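Local structure of MdbA protein (Corynebacterium diphtheriae, 5C00) at residues D48-F53 against K174-D179; D52-H57 against F87-G92; P56-L61 against V183-V188; N81-N86 against E170-K175; N96-G101 against E163-F168. The protein is a thiol-disulfide oxidoreductase of the DsbA family that probably introduces disulfide bonds into exported proteins, and is needed for pilus assembly and toxin production. All blocks are in the same frame, centred on the assembly; numbering follows the deposited sequence. Where two conformers were deposited one is given.

Interaction 1 of 5, residues D48-F53 against K174-D179; sequences DFYEDF and KKLEKD
The phenol ring of Tyr50 has Leu176 on one face and Lys175 at its edge. The Leu176 methyl CD1 sits 3.9 Å from the centroid of the Tyr50 ring and only 9° off the ring normal, which makes this a CH-pi contact over the centre of the face. Leu176 CB adds to it, 3.8 Å from Tyr50 CE2. At the rim, close to the ring plane, the Lys175 chain crosses the Tyr50 side chain at about a right angle, its CG 3.2 Å from Tyr50 OH. Water 1, also in the ring plane, lies 2.8 Å from Tyr50 OH and donates to Asp179 OD2, so the two segments are joined there through solvent. The bend at chi4 (51°) turns Lys175 NZ toward Asp179 OD2, 3.3 Å away, a salt bridge whose hydrogen bond is weak. Asp48 is merely near: Asp48 OD2 is 4.5 Å from Lys175 NZ, beyond a salt bridge, while OD1 pairs with Arg83. With segment axes 10.7 Å apart and inclined at 122°, a central strand meets the helix covering one side of the sheet, as in the thioredoxin fold.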
# COMPACT_ATOMS: atom_id res chain seq x y z
N ASP A 48 2.63 -1.18 12.28
CA ASP A 48 1.43 -0.64 11.66
C ASP A 48 1.85 0.61 10.93
O ASP A 48 2.36 1.55 11.53
CB ASP A 48 0.36 -0.36 12.70
CG ASP A 48 -0.16 -1.62 13.36
OD1 ASP A 48 -0.74 -2.46 12.66
OD2 ASP A 48 0.02 -1.77 14.59
N PHE A 49 1.72 0.55 9.60
CA PHE A 49 2.19 1.62 8.76
C PHE A 49 0.97 2.16 8.05
O PHE A 49 0.35 1.48 7.23
CB PHE A 49 3.24 1.06 7.81
CG PHE A 49 3.91 2.08 6.92
CD1 PHE A 49 3.74 3.45 7.06
CD2 PHE A 49 4.77 1.62 5.92
CE1 PHE A 49 4.37 4.34 6.22
CE2 PHE A 49 5.41 2.51 5.08
CZ PHE A 49 5.21 3.87 5.23
N TYR A 50 0.63 3.39 8.36
CA TYR A 50 -0.57 4.06 7.83
C TYR A 50 -0.16 4.97 6.68
O TYR A 50 0.74 5.78 6.83
CB TYR A 50 -1.26 4.86 8.91
CG TYR A 50 -1.83 4.03 10.05
CD1 TYR A 50 -1.03 3.65 11.12
CD2 TYR A 50 -3.19 3.66 10.06
CE1 TYR A 50 -1.54 2.89 12.18
CE2 TYR A 50 -3.71 2.92 11.12
CZ TYR A 50 -2.88 2.52 12.15
OH TYR A 50 -3.43 1.84 13.21
N GLU A 51 -0.83 4.80 5.55
CA GLU A 51 -0.56 5.68 4.42
C GLU A 51 -1.81 5.88 3.62
O GLU A 51 -2.82 5.17 3.77
CB GLU A 51 0.63 5.19 3.57
CG GLU A 51 0.49 3.85 2.97
CD GLU A 51 1.77 3.25 2.29
OE1 GLU A 51 1.61 2.12 1.83
OE2 GLU A 51 2.89 3.82 2.26
N ASP A 52 -1.74 6.89 2.76
CA ASP A 52 -2.84 7.24 1.82
C ASP A 52 -2.19 7.47 0.45
O ASP A 52 -1.16 8.17 0.34
CB ASP A 52 -3.58 8.44 2.43
CG ASP A 52 -4.77 8.94 1.58
OD1 ASP A 52 -4.63 9.18 0.36
OD2 ASP A 52 -5.84 9.17 2.17
N PHE A 53 -2.76 6.92 -0.61
CA PHE A 53 -2.18 7.06 -1.95
C PHE A 53 -2.21 8.50 -2.53
O PHE A 53 -1.57 8.75 -3.55
CB PHE A 53 -2.80 6.11 -2.91
CG PHE A 53 -2.24 4.71 -2.83
CD1 PHE A 53 -1.02 4.41 -3.44
CD2 PHE A 53 -2.92 3.70 -2.15
CE1 PHE A 53 -0.48 3.15 -3.39
CE2 PHE A 53 -2.36 2.44 -2.08
CZ PHE A 53 -1.17 2.15 -2.71
N LYS A 174 -10.17 4.58 12.41
CA LYS A 174 -10.59 4.46 13.80
C LYS A 174 -9.48 3.92 14.70
O LYS A 174 -9.28 4.43 15.83
CB LYS A 174 -11.85 3.59 13.93
CG LYS A 174 -13.10 4.27 13.44
CD LYS A 174 -14.27 3.30 13.63
CE LYS A 174 -15.62 3.98 13.46
NZ LYS A 174 -15.90 4.26 12.02
N LYS A 175 -8.73 2.93 14.21
CA LYS A 175 -7.55 2.43 14.91
C LYS A 175 -6.52 3.53 15.08
O LYS A 175 -5.96 3.67 16.16
CB LYS A 175 -6.92 1.19 14.24
CG LYS A 175 -5.76 0.56 14.99
CD LYS A 175 -5.26 -0.66 14.24
CE LYS A 175 -4.02 -1.28 14.85
NZ LYS A 175 -4.16 -1.55 16.31
N LEU A 176 -6.31 4.34 14.06
CA LEU A 176 -5.32 5.40 14.16
C LEU A 176 -5.79 6.48 15.14
O LEU A 176 -4.99 7.03 15.89
CB LEU A 176 -5.06 6.01 12.79
CG LEU A 176 -3.99 7.09 12.71
CD1 LEU A 176 -2.70 6.52 13.23
CD2 LEU A 176 -3.80 7.57 11.29
N GLU A 177 -7.08 6.78 15.15
CA GLU A 177 -7.61 7.72 16.13
C GLU A 177 -7.40 7.23 17.54
O GLU A 177 -7.01 8.00 18.39
CB GLU A 177 -9.10 7.96 15.89
CG GLU A 177 -9.28 8.90 14.74
CD GLU A 177 -10.70 9.00 14.26
OE1 GLU A 177 -11.43 7.98 14.34
OE2 GLU A 177 -11.05 10.08 13.77
N LYS A 178 -7.68 5.95 17.77
CA LYS A 178 -7.54 5.32 19.07
C LYS A 178 -6.07 5.30 19.51
O LYS A 178 -5.74 5.70 20.63
CB LYS A 178 -8.12 3.91 18.99
CG LYS A 178 -8.07 3.04 20.24
CD LYS A 178 -8.28 1.59 19.80
CE LYS A 178 -9.14 0.77 20.75
NZ LYS A 178 -8.35 -0.15 21.60
N ASP A 179 -5.17 4.86 18.63
CA ASP A 179 -3.77 4.75 19.01
C ASP A 179 -2.96 6.04 18.90
O ASP A 179 -1.89 6.15 19.50
CB ASP A 179 -3.06 3.67 18.21
CG ASP A 179 -3.73 2.31 18.32
OD1 ASP A 179 -4.61 2.14 19.19
OD2 ASP A 179 -3.35 1.41 17.51
O HOH W 1 -1.74 1.74 15.41

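Interaction 2 of 5, residues D52-H57 against F87-G92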
# COMPACT_ATOMS: atom_id res chain seq x y z
N ASP A 52 -1.74 6.89 2.76
CA ASP A 52 -2.84 7.24 1.82
C ASP A 52 -2.19 7.47 0.45
O ASP A 52 -1.16 8.17 0.34
CB ASP A 52 -3.58 8.44 2.43
CG ASP A 52 -4.77 8.94 1.58
OD1 ASP A 52 -4.63 9.18 0.36
OD2 ASP A 52 -5.84 9.17 2.17
N PHE A 53 -2.76 6.92 -0.61
CA PHE A 53 -2.18 7.06 -1.95
C PHE A 53 -2.21 8.50 -2.53
O PHE A 53 -1.57 8.75 -3.55
CB PHE A 53 -2.80 6.11 -2.91
CG PHE A 53 -2.24 4.71 -2.83
CD1 PHE A 53 -1.02 4.41 -3.44
CD2 PHE A 53 -2.92 3.70 -2.15
CE1 PHE A 53 -0.48 3.15 -3.39
CE2 PHE A 53 -2.36 2.44 -2.08
CZ PHE A 53 -1.17 2.15 -2.71
N SER A 54 -2.89 9.45 -1.88
CA SER A 54 -2.83 10.83 -2.33
C SER A 54 -1.92 11.70 -1.47
O SER A 54 -1.89 12.92 -1.64
CB SER A 54 -4.23 11.45 -2.37
OG SER A 54 -5.04 10.67 -3.23
N CYS A 55 -1.21 11.08 -0.54
CA CYS A 55 -0.38 11.80 0.42
C CYS A 55 1.06 12.00 -0.07
O CYS A 55 1.79 11.03 -0.23
CB CYS A 55 -0.44 11.02 1.72
SG CYS A 55 0.68 11.59 2.98
N PRO A 56 1.47 13.25 -0.33
CA PRO A 56 2.81 13.47 -0.89
C PRO A 56 3.90 13.08 0.07
O PRO A 56 4.94 12.59 -0.35
CB PRO A 56 2.87 14.98 -1.20
CG PRO A 56 1.59 15.56 -0.72
CD PRO A 56 0.64 14.46 -0.35
N HIS A 57 3.69 13.28 1.37
CA HIS A 57 4.72 12.94 2.32
C HIS A 57 4.80 11.42 2.53
O HIS A 57 5.83 10.93 2.92
CB HIS A 57 4.61 13.73 3.62
CG HIS A 57 4.93 15.19 3.47
ND1 HIS A 57 4.33 16.18 4.22
CD2 HIS A 57 5.77 15.82 2.61
CE1 HIS A 57 4.79 17.36 3.84
NE2 HIS A 57 5.66 17.17 2.86
N PHE A 87 -8.58 9.20 3.80
CA PHE A 87 -8.99 10.46 4.45
C PHE A 87 -8.73 11.66 3.56
O PHE A 87 -9.44 12.68 3.65
CB PHE A 87 -8.29 10.59 5.84
CG PHE A 87 -6.84 10.96 5.79
CD1 PHE A 87 -5.87 10.02 5.53
CD2 PHE A 87 -6.43 12.26 6.07
CE1 PHE A 87 -4.53 10.36 5.49
CE2 PHE A 87 -5.09 12.62 6.03
CZ PHE A 87 -4.13 11.69 5.74
N LEU A 88 -7.73 11.58 2.68
CA LEU A 88 -7.47 12.68 1.76
C LEU A 88 -8.53 12.90 0.68
O LEU A 88 -8.53 13.94 -0.00
CB LEU A 88 -6.07 12.58 1.17
CG LEU A 88 -4.94 12.75 2.20
CD1 LEU A 88 -3.60 12.53 1.53
CD2 LEU A 88 -4.96 14.13 2.83
N ASP A 89 -9.46 11.97 0.52
CA ASP A 89 -10.60 12.20 -0.34
C ASP A 89 -11.67 13.11 0.34
O ASP A 89 -12.75 13.27 -0.20
CB ASP A 89 -11.20 10.86 -0.81
CG ASP A 89 -10.39 10.20 -1.92
OD1 ASP A 89 -9.43 10.85 -2.48
OD2 ASP A 89 -10.67 9.00 -2.18
N ARG A 90 -11.37 13.63 1.53
CA ARG A 90 -12.14 14.76 2.17
C ARG A 90 -13.55 14.29 2.41
O ARG A 90 -14.52 14.88 1.90
CB ARG A 90 -12.06 16.01 1.27
CG ARG A 90 -12.46 17.35 1.90
CD ARG A 90 -11.87 18.52 1.08
NE ARG A 90 -10.42 18.43 1.12
CZ ARG A 90 -9.58 19.13 0.36
NH1 ARG A 90 -8.28 18.93 0.50
NH2 ARG A 90 -10.02 20.01 -0.54
N ASP A 91 -13.64 13.14 3.07
CA ASP A 91 -14.90 12.49 3.41
C ASP A 91 -15.67 11.84 2.22
O ASP A 91 -16.78 11.37 2.39
CB ASP A 91 -15.86 13.45 4.19
CG ASP A 91 -15.38 13.74 5.65
OD1 ASP A 91 -15.06 12.78 6.40
OD2 ASP A 91 -15.35 14.92 6.04
N GLY A 92 -15.11 11.86 1.01
CA GLY A 92 -15.74 11.20 -0.12
C GLY A 92 -15.31 9.75 -0.12
O GLY A 92 -14.34 9.38 0.54
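Asp52 reaches across to Leu88 with one carboxylate oxygen and turns the other back on its own backbone, just ahead of Cys55. Cys55 takes the N-cap position of the helix that carries a CxxC pattern of thioredoxin type, consistent with the redox site of this enzyme. Asp52 CG is anti to the backbone N (chi1 -180°), which carries the carboxylate toward Leu88. Leu88 N donates to Asp52 OD2 at 3.1 Å in a nearly straight bond (168°), arriving on the syn side but 34° out of the carboxylate plane. Phe87 N is almost as near to OD2, yet its angle is too poor for a bond. Asp52 OD1 uses its anti lone pair for Ser54 N, 2.8 Å away, closing an Asx turn; Ser97 OG is a further partner. Asp52 CB touches the Phe87 ring, 3.7 Å from Phe87 CE1. The Leu88 side chain crosses that of Asp52 obliquely and ends against the cysteine: Leu88 CD1 packs 3.5 Å from Cys55 CB.

Interaction 3 of 5, residues P56-L61 against V183-V188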
# COMPACT_ATOMS: atom_id res chain seq x y z
N PRO A 56 1.47 13.25 -0.33
CA PRO A 56 2.81 13.47 -0.89
C PRO A 56 3.90 13.08 0.07
O PRO A 56 4.94 12.59 -0.35
CB PRO A 56 2.87 14.98 -1.20
CG PRO A 56 1.59 15.56 -0.72
CD PRO A 56 0.64 14.46 -0.35
N HIS A 57 3.69 13.28 1.37
CA HIS A 57 4.72 12.94 2.32
C HIS A 57 4.80 11.42 2.53
O HIS A 57 5.83 10.93 2.92
CB HIS A 57 4.61 13.73 3.62
CG HIS A 57 4.93 15.19 3.47
ND1 HIS A 57 4.33 16.18 4.22
CD2 HIS A 57 5.77 15.82 2.61
CE1 HIS A 57 4.79 17.36 3.84
NE2 HIS A 57 5.66 17.17 2.86
N CYS A 58 3.74 10.68 2.21
CA CYS A 58 3.81 9.20 2.20
C CYS A 58 4.69 8.73 1.07
O CYS A 58 5.51 7.87 1.24
CB CYS A 58 2.43 8.53 1.99
SG CYS A 58 1.34 8.68 3.40
N ALA A 59 4.57 9.38 -0.09
CA ALA A 59 5.47 9.06 -1.21
C ALA A 59 6.91 9.41 -0.85
O ALA A 59 7.84 8.65 -1.09
CB ALA A 59 5.03 9.80 -2.42
N GLU A 60 7.10 10.55 -0.21
CA GLU A 60 8.45 10.97 0.15
C GLU A 60 9.09 10.05 1.18
O GLU A 60 10.26 9.69 1.02
CB GLU A 60 8.50 12.39 0.70
CG GLU A 60 8.39 13.44 -0.36
CD GLU A 60 8.22 14.81 0.25
OE1 GLU A 60 8.98 15.13 1.21
OE2 GLU A 60 7.30 15.54 -0.20
N LEU A 61 8.35 9.69 2.23
CA LEU A 61 8.87 8.70 3.18
C LEU A 61 9.18 7.33 2.54
O LEU A 61 10.22 6.73 2.83
CB LEU A 61 7.91 8.53 4.36
CG LEU A 61 8.40 7.60 5.46
CD1 LEU A 61 9.62 8.20 6.15
CD2 LEU A 61 7.29 7.38 6.46
N VAL A 183 -6.19 11.65 12.51
CA VAL A 183 -5.93 10.98 11.24
C VAL A 183 -5.03 11.85 10.39
O VAL A 183 -5.35 12.98 10.02
CB VAL A 183 -7.25 10.61 10.52
CG1 VAL A 183 -6.96 9.81 9.26
CG2 VAL A 183 -8.11 9.72 11.41
N SER A 184 -3.86 11.30 10.08
CA SER A 184 -2.91 11.93 9.19
C SER A 184 -2.00 10.78 8.66
O SER A 184 -2.11 9.65 9.10
CB SER A 184 -2.15 13.01 9.92
OG SER A 184 -1.47 12.50 11.05
N SER A 185 -1.11 11.09 7.74
CA SER A 185 -0.27 10.08 7.12
C SER A 185 1.00 10.76 6.57
O SER A 185 0.94 11.96 6.25
CB SER A 185 -1.03 9.42 5.99
OG SER A 185 -1.31 10.39 5.00
N PRO A 186 2.13 10.05 6.52
CA PRO A 186 2.35 8.70 7.03
C PRO A 186 2.44 8.63 8.56
O PRO A 186 2.85 9.60 9.20
CB PRO A 186 3.68 8.31 6.47
CG PRO A 186 4.46 9.60 6.40
CD PRO A 186 3.40 10.62 6.03
N ARG A 187 2.12 7.46 9.10
CA ARG A 187 2.33 7.18 10.52
C ARG A 187 2.89 5.77 10.66
O ARG A 187 2.46 4.87 9.96
CB ARG A 187 1.01 7.25 11.31
CG ARG A 187 0.13 8.48 11.05
CD ARG A 187 0.62 9.75 11.69
NE ARG A 187 0.38 9.70 13.12
CZ ARG A 187 -0.79 9.94 13.73
NH1 ARG A 187 -1.84 10.42 13.09
NH2 ARG A 187 -0.87 9.74 15.03
N VAL A 188 3.81 5.57 11.58
CA VAL A 188 4.38 4.26 11.82
C VAL A 188 4.34 3.94 13.33
O VAL A 188 4.67 4.79 14.15
CB VAL A 188 5.82 4.23 11.33
CG1 VAL A 188 6.52 2.93 11.75
CG2 VAL A 188 5.89 4.46 9.81
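Pro186 has the most surface buried here, its ring lying against the first turn and a half of helix 56-74, where Cys58 and Leu61 receive it. Each end of the proline meets something different. Pro186 CG is 3.6 Å from Leu61 CD2, and Pro186 CB touches the same methyl; the Leu61 side chain, with its CG anti to the backbone N (chi1 -175°), presents CD2 to the CB-CG side of the ring. Pro186 CD, at the other end, faces the helix backbone, 3.8 Å from Cys58 N and 3.9 Å from His57 C. Cys58 SG lies against the Ser185-Pro186 peptide, 3.5 Å from Pro186 N and 3.9 Å from Pro186 CD. No hydrogen bond crosses the contact. The peptide bond between Ser185 and Pro186 is cis, and a cis-proline opposite the CxxC helix start is the hallmark of the thioredoxin fold; in relatives this loop probably helps to receive the substrate chain. Here the CA atoms of Cys58 and Pro186 come within 5.1 Å of each other. Cys58 has SG anti to its own carbonyl carbon (chi1 -71°), which sends the sulfur to the buried side, where it also touches Glu51. Phe49 of strand 45-52 also touches Pro186, near its CB, and directly after the proline Arg187 joins Tyr50 of that strand by backbone hydrogen bonding.

Interaction 4 of 5, residues N81-N86 against E170-K175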
# COMPACT_ATOMS: atom_id res chain seq x y z
N ASN A 81 2.14 -4.35 8.72
CA ASN A 81 0.76 -4.17 8.42
C ASN A 81 0.55 -2.82 7.74
O ASN A 81 0.52 -1.80 8.41
CB ASN A 81 -0.08 -4.24 9.69
CG ASN A 81 0.13 -5.54 10.42
OD1 ASN A 81 -0.48 -6.54 10.10
ND2 ASN A 81 1.03 -5.54 11.38
N LEU A 82 0.31 -2.87 6.43
CA LEU A 82 0.02 -1.69 5.66
C LEU A 82 -1.47 -1.40 5.83
O LEU A 82 -2.33 -2.22 5.45
CB LEU A 82 0.36 -1.86 4.18
CG LEU A 82 1.84 -2.03 3.85
CD1 LEU A 82 1.96 -2.43 2.40
CD2 LEU A 82 2.60 -0.75 4.13
N ARG A 83 -1.74 -0.29 6.51
CA ARG A 83 -3.09 0.15 6.87
C ARG A 83 -3.41 1.38 6.04
O ARG A 83 -3.01 2.52 6.37
CB ARG A 83 -3.15 0.41 8.36
CG ARG A 83 -2.99 -0.89 9.18
CD ARG A 83 -3.38 -0.75 10.66
NE ARG A 83 -3.31 -2.06 11.28
CZ ARG A 83 -4.24 -3.01 11.16
NH1 ARG A 83 -5.34 -2.80 10.48
NH2 ARG A 83 -4.04 -4.20 11.70
N ILE A 84 -4.08 1.11 4.92
CA ILE A 84 -4.35 2.14 3.96
C ILE A 84 -5.60 2.95 4.26
O ILE A 84 -6.67 2.44 4.60
CB ILE A 84 -4.40 1.60 2.50
CG1 ILE A 84 -3.21 0.66 2.20
CG2 ILE A 84 -4.43 2.76 1.54
CD1 ILE A 84 -1.87 1.24 2.53
N LEU A 85 -5.44 4.27 4.16
CA LEU A 85 -6.47 5.22 4.47
C LEU A 85 -6.99 5.89 3.19
O LEU A 85 -6.34 5.83 2.15
CB LEU A 85 -5.91 6.28 5.40
CG LEU A 85 -5.29 5.81 6.72
CD1 LEU A 85 -4.56 6.92 7.37
CD2 LEU A 85 -6.37 5.27 7.65
N ASN A 86 -8.15 6.55 3.28
CA ASN A 86 -8.66 7.38 2.18
C ASN A 86 -9.14 8.76 2.68
O ASN A 86 -9.98 9.41 2.06
CB ASN A 86 -9.74 6.67 1.35
CG ASN A 86 -11.02 6.44 2.12
OD1 ASN A 86 -11.07 6.77 3.29
ND2 ASN A 86 -12.06 5.82 1.48
N GLU A 170 -12.02 2.79 6.83
CA GLU A 170 -12.73 3.32 8.03
C GLU A 170 -12.18 2.67 9.31
O GLU A 170 -11.90 3.39 10.29
CB GLU A 170 -14.26 3.15 7.90
CG GLU A 170 -15.08 4.01 8.86
CD GLU A 170 -14.58 5.46 8.98
OE1 GLU A 170 -14.43 6.16 7.94
OE2 GLU A 170 -14.32 5.90 10.12
N ALA A 171 -12.00 1.36 9.32
CA ALA A 171 -11.41 0.65 10.47
C ALA A 171 -10.02 1.14 10.81
O ALA A 171 -9.66 1.32 11.99
CB ALA A 171 -11.38 -0.85 10.25
N ASN A 172 -9.20 1.38 9.76
CA ASN A 172 -7.88 1.85 9.97
C ASN A 172 -7.85 3.26 10.50
O ASN A 172 -7.01 3.57 11.32
CB ASN A 172 -7.06 1.71 8.64
CG ASN A 172 -6.73 0.25 8.33
OD1 ASN A 172 -6.53 -0.56 9.24
ND2 ASN A 172 -6.63 -0.08 7.06
N SER A 173 -8.75 4.14 10.06
CA SER A 173 -8.74 5.48 10.63
C SER A 173 -9.23 5.46 12.08
O SER A 173 -8.73 6.22 12.89
CB SER A 173 -9.56 6.46 9.80
OG SER A 173 -10.91 6.10 9.78
N LYS A 174 -10.17 4.58 12.41
CA LYS A 174 -10.59 4.46 13.80
C LYS A 174 -9.48 3.92 14.70
O LYS A 174 -9.28 4.43 15.83
CB LYS A 174 -11.85 3.59 13.93
CG LYS A 174 -13.10 4.27 13.44
CD LYS A 174 -14.27 3.30 13.63
CE LYS A 174 -15.62 3.98 13.46
NZ LYS A 174 -15.90 4.26 12.02
N LYS A 175 -8.73 2.93 14.21
CA LYS A 175 -7.55 2.43 14.91
C LYS A 175 -6.52 3.53 15.08
O LYS A 175 -5.96 3.67 16.16
CB LYS A 175 -6.92 1.19 14.24
CG LYS A 175 -5.76 0.56 14.99
CD LYS A 175 -5.26 -0.66 14.24
CE LYS A 175 -4.02 -1.28 14.85
NZ LYS A 175 -4.16 -1.55 16.31
O HOH W 2 -12.85 6.06 5.26
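Arg83 NH1 donates to Asn172 OD1 at 2.8 Å, the one hydrogen bond made directly between these segments. It links strand 78-85 of the thioredoxin-fold sheet to helix 162-180, which crosses it at 105° with the axes of the segments 7.4 Å apart. The bond is well formed: N-H...O is 155°, the donor lies in the carbonyl plane, and the oxygen lies in the guanidinium plane, although the guanidinium and amide planes are themselves 69° apart. The Arg83 chain, extended from CG to NE, passes across the Asn172 side chain at about a right angle, and Asn172 CG also packs 3.6 Å from Arg83 CB. Lys175 runs over one face of the guanidinium, with its CD offset toward the rim and Lys175 CE 3.7 Å from Arg83 NE; this is contact of the aliphatic chain, and Lys175 NZ stays 5.1 Å from Arg83 NE. The buried arginine has two acidic partners besides the amide, Asp48 through NE and Asp30 through NH2, which probably help to offset the nearby positive charge. Asn172 ND2 turns to the backbone oxygen of Ser31, fixing the orientation of the amide from its other end. Farther along the strand the contact passes to a methyl, Leu85 CD2, which rests 3.8 Å from Asn172 CB and, on the helix backbone, 3.6 Å from Ser173 N.

Interaction 5 of 5, residues N96-G101 against E163-F168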
# COMPACT_ATOMS: atom_id res chain seq x y z
N ASN A 96 -9.37 9.92 -5.58
CA ASN A 96 -8.14 9.32 -6.00
C ASN A 96 -7.64 8.35 -4.94
O ASN A 96 -7.13 7.33 -5.28
CB ASN A 96 -7.09 10.39 -6.21
CG ASN A 96 -5.82 9.84 -6.77
OD1 ASN A 96 -5.75 9.53 -7.96
ND2 ASN A 96 -4.82 9.66 -5.93
N SER A 97 -7.73 8.69 -3.65
CA SER A 97 -7.19 7.82 -2.60
C SER A 97 -7.93 6.47 -2.60
O SER A 97 -7.34 5.40 -2.42
CB SER A 97 -7.33 8.51 -1.21
OG SER A 97 -6.57 9.74 -1.15
N THR A 98 -9.23 6.53 -2.82
CA THR A 98 -10.02 5.28 -2.90
C THR A 98 -9.74 4.50 -4.16
O THR A 98 -9.61 3.28 -4.12
CB THR A 98 -11.53 5.53 -2.75
OG1 THR A 98 -11.76 6.18 -1.50
CG2 THR A 98 -12.30 4.15 -2.79
N LYS A 99 -9.71 5.18 -5.30
CA LYS A 99 -9.42 4.49 -6.57
C LYS A 99 -8.06 3.77 -6.56
O LYS A 99 -7.95 2.58 -6.92
CB LYS A 99 -9.53 5.45 -7.74
CG LYS A 99 -10.95 5.80 -8.10
CD LYS A 99 -10.98 6.81 -9.25
CE LYS A 99 -12.41 6.97 -9.77
NZ LYS A 99 -13.28 7.70 -8.82
N ALA A 100 -7.02 4.46 -6.11
CA ALA A 100 -5.68 3.91 -6.03
C ALA A 100 -5.62 2.80 -4.98
O ALA A 100 -5.07 1.72 -5.21
CB ALA A 100 -4.71 5.04 -5.67
N GLY A 101 -6.20 3.08 -3.81
CA GLY A 101 -6.14 2.15 -2.69
C GLY A 101 -6.92 0.89 -3.00
O GLY A 101 -6.46 -0.21 -2.73
N GLU A 163 -15.68 -1.54 -2.06
CA GLU A 163 -16.47 -1.64 -0.86
C GLU A 163 -15.62 -2.12 0.32
O GLU A 163 -15.69 -1.58 1.41
CB GLU A 163 -17.69 -2.53 -1.12
CG GLU A 163 -18.69 -1.97 -2.15
CD GLU A 163 -18.25 -2.14 -3.63
OE1 GLU A 163 -17.24 -2.86 -3.95
OE2 GLU A 163 -18.95 -1.54 -4.50
N ASP A 164 -14.83 -3.17 0.12
CA ASP A 164 -13.95 -3.63 1.19
C ASP A 164 -12.82 -2.66 1.50
O ASP A 164 -12.48 -2.42 2.68
CB ASP A 164 -13.42 -4.99 0.89
CG ASP A 164 -14.39 -6.09 1.31
OD1 ASP A 164 -15.32 -5.80 2.04
OD2 ASP A 164 -14.20 -7.22 0.89
N PHE A 165 -12.29 -2.03 0.49
CA PHE A 165 -11.29 -1.00 0.75
C PHE A 165 -11.84 0.11 1.69
O PHE A 165 -11.18 0.51 2.61
CB PHE A 165 -10.83 -0.35 -0.53
CG PHE A 165 -9.90 0.77 -0.26
CD1 PHE A 165 -8.55 0.51 -0.03
CD2 PHE A 165 -10.36 2.04 -0.22
CE1 PHE A 165 -7.69 1.53 0.29
CE2 PHE A 165 -9.50 3.07 0.07
CZ PHE A 165 -8.18 2.80 0.34
N ARG A 166 -13.04 0.60 1.39
CA ARG A 166 -13.68 1.62 2.25
C ARG A 166 -13.89 1.11 3.68
O ARG A 166 -13.68 1.83 4.63
CB ARG A 166 -15.03 1.99 1.68
CG ARG A 166 -15.00 2.75 0.38
CD ARG A 166 -16.40 2.84 -0.24
NE ARG A 166 -16.27 3.44 -1.58
CZ ARG A 166 -16.82 3.02 -2.70
NH1 ARG A 166 -17.64 1.96 -2.73
NH2 ARG A 166 -16.57 3.70 -3.82
N LYS A 167 -14.35 -0.13 3.82
CA LYS A 167 -14.50 -0.72 5.16
C LYS A 167 -13.16 -0.78 5.89
O LYS A 167 -13.06 -0.41 7.10
CB LYS A 167 -15.16 -2.10 5.06
CG LYS A 167 -14.89 -3.09 6.18
CD LYS A 167 -15.70 -4.37 5.93
CE LYS A 167 -14.95 -5.64 6.31
NZ LYS A 167 -14.86 -6.62 5.17
N PHE A 168 -12.11 -1.19 5.16
CA PHE A 168 -10.76 -1.21 5.74
C PHE A 168 -10.27 0.19 6.09
O PHE A 168 -9.65 0.41 7.15
CB PHE A 168 -9.77 -1.83 4.78
CG PHE A 168 -9.95 -3.31 4.56
CD1 PHE A 168 -10.99 -4.02 5.17
CD2 PHE A 168 -9.11 -3.98 3.71
CE1 PHE A 168 -11.14 -5.37 4.93
CE2 PHE A 168 -9.25 -5.32 3.47
CZ PHE A 168 -10.29 -6.01 4.07
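Phe165 fills the tight part of this contact, its ring laid against the backbone of Gly101, while Arg166 marks a looser margin. Phe165 CD1 is 3.4 Å from Gly101 C, and Phe165 CE1 is equally close to Gly101 CA. The absence of a side chain permits this approach, since a beta carbon on Gly101 would point into the ring. Over the same face lies the carbonyl oxygen of Thr98, offset toward the rim, and Thr98 CA comes to 3.7 Å from Phe165 CE2. The Thr98 methyl CG2 adds a contact of 3.8 Å with Phe165 CD2. Phe165 CG is anti to its backbone N (chi1 175°), which carries CG toward helix 96-109; the ring also meets Ala102 and Leu105 there. Towards the outside the fit slackens: Arg166, partly exposed, brings Arg166 NE no nearer than 4.2 Å to Thr98 CG2, and its NE donates to Asp93 O. The two segments, at 115° with axes 9.8 Å apart, carry no hydrogen bond or salt bridge between them. Helix 96-109 is, in the chain, the first of several helices between strand 78-85 and helix 162-180, consistent with the helical insertion of the DsbA family. The contact therefore depends on van der Waals fit of an aromatic ring against helix backbone at Gly101 and the Thr98 methyl, with polar groups at its margin satisfied by other parts of the chain.

Overall arrangement
Interactions 1 and 4 adjoin, with centres about 5 Å apart: both place helix 162-180 on neighbouring sheet strands, whose backbones are joined by Phe49 O to Arg83 N at 2.8 Å. Interactions 2 and 3, with centres about 10 Å apart, flank the probable redox site, holding Cys55 and Cys58 respectively; Asp52 N lies 3.6 Å from Cys58 SG. Interaction 5 uses an earlier part of helix 162-180 and meets interaction 4 through Asn86 ND2 and Thr98 OG1, 3.0 Å apart. It adjoins interaction 2 through Ser97 OG, which meets Asp52 OD1 and Ser54 OG, but stays clear of interaction 3, their centres being about 17 Å apart and nearest atoms about 8 Å.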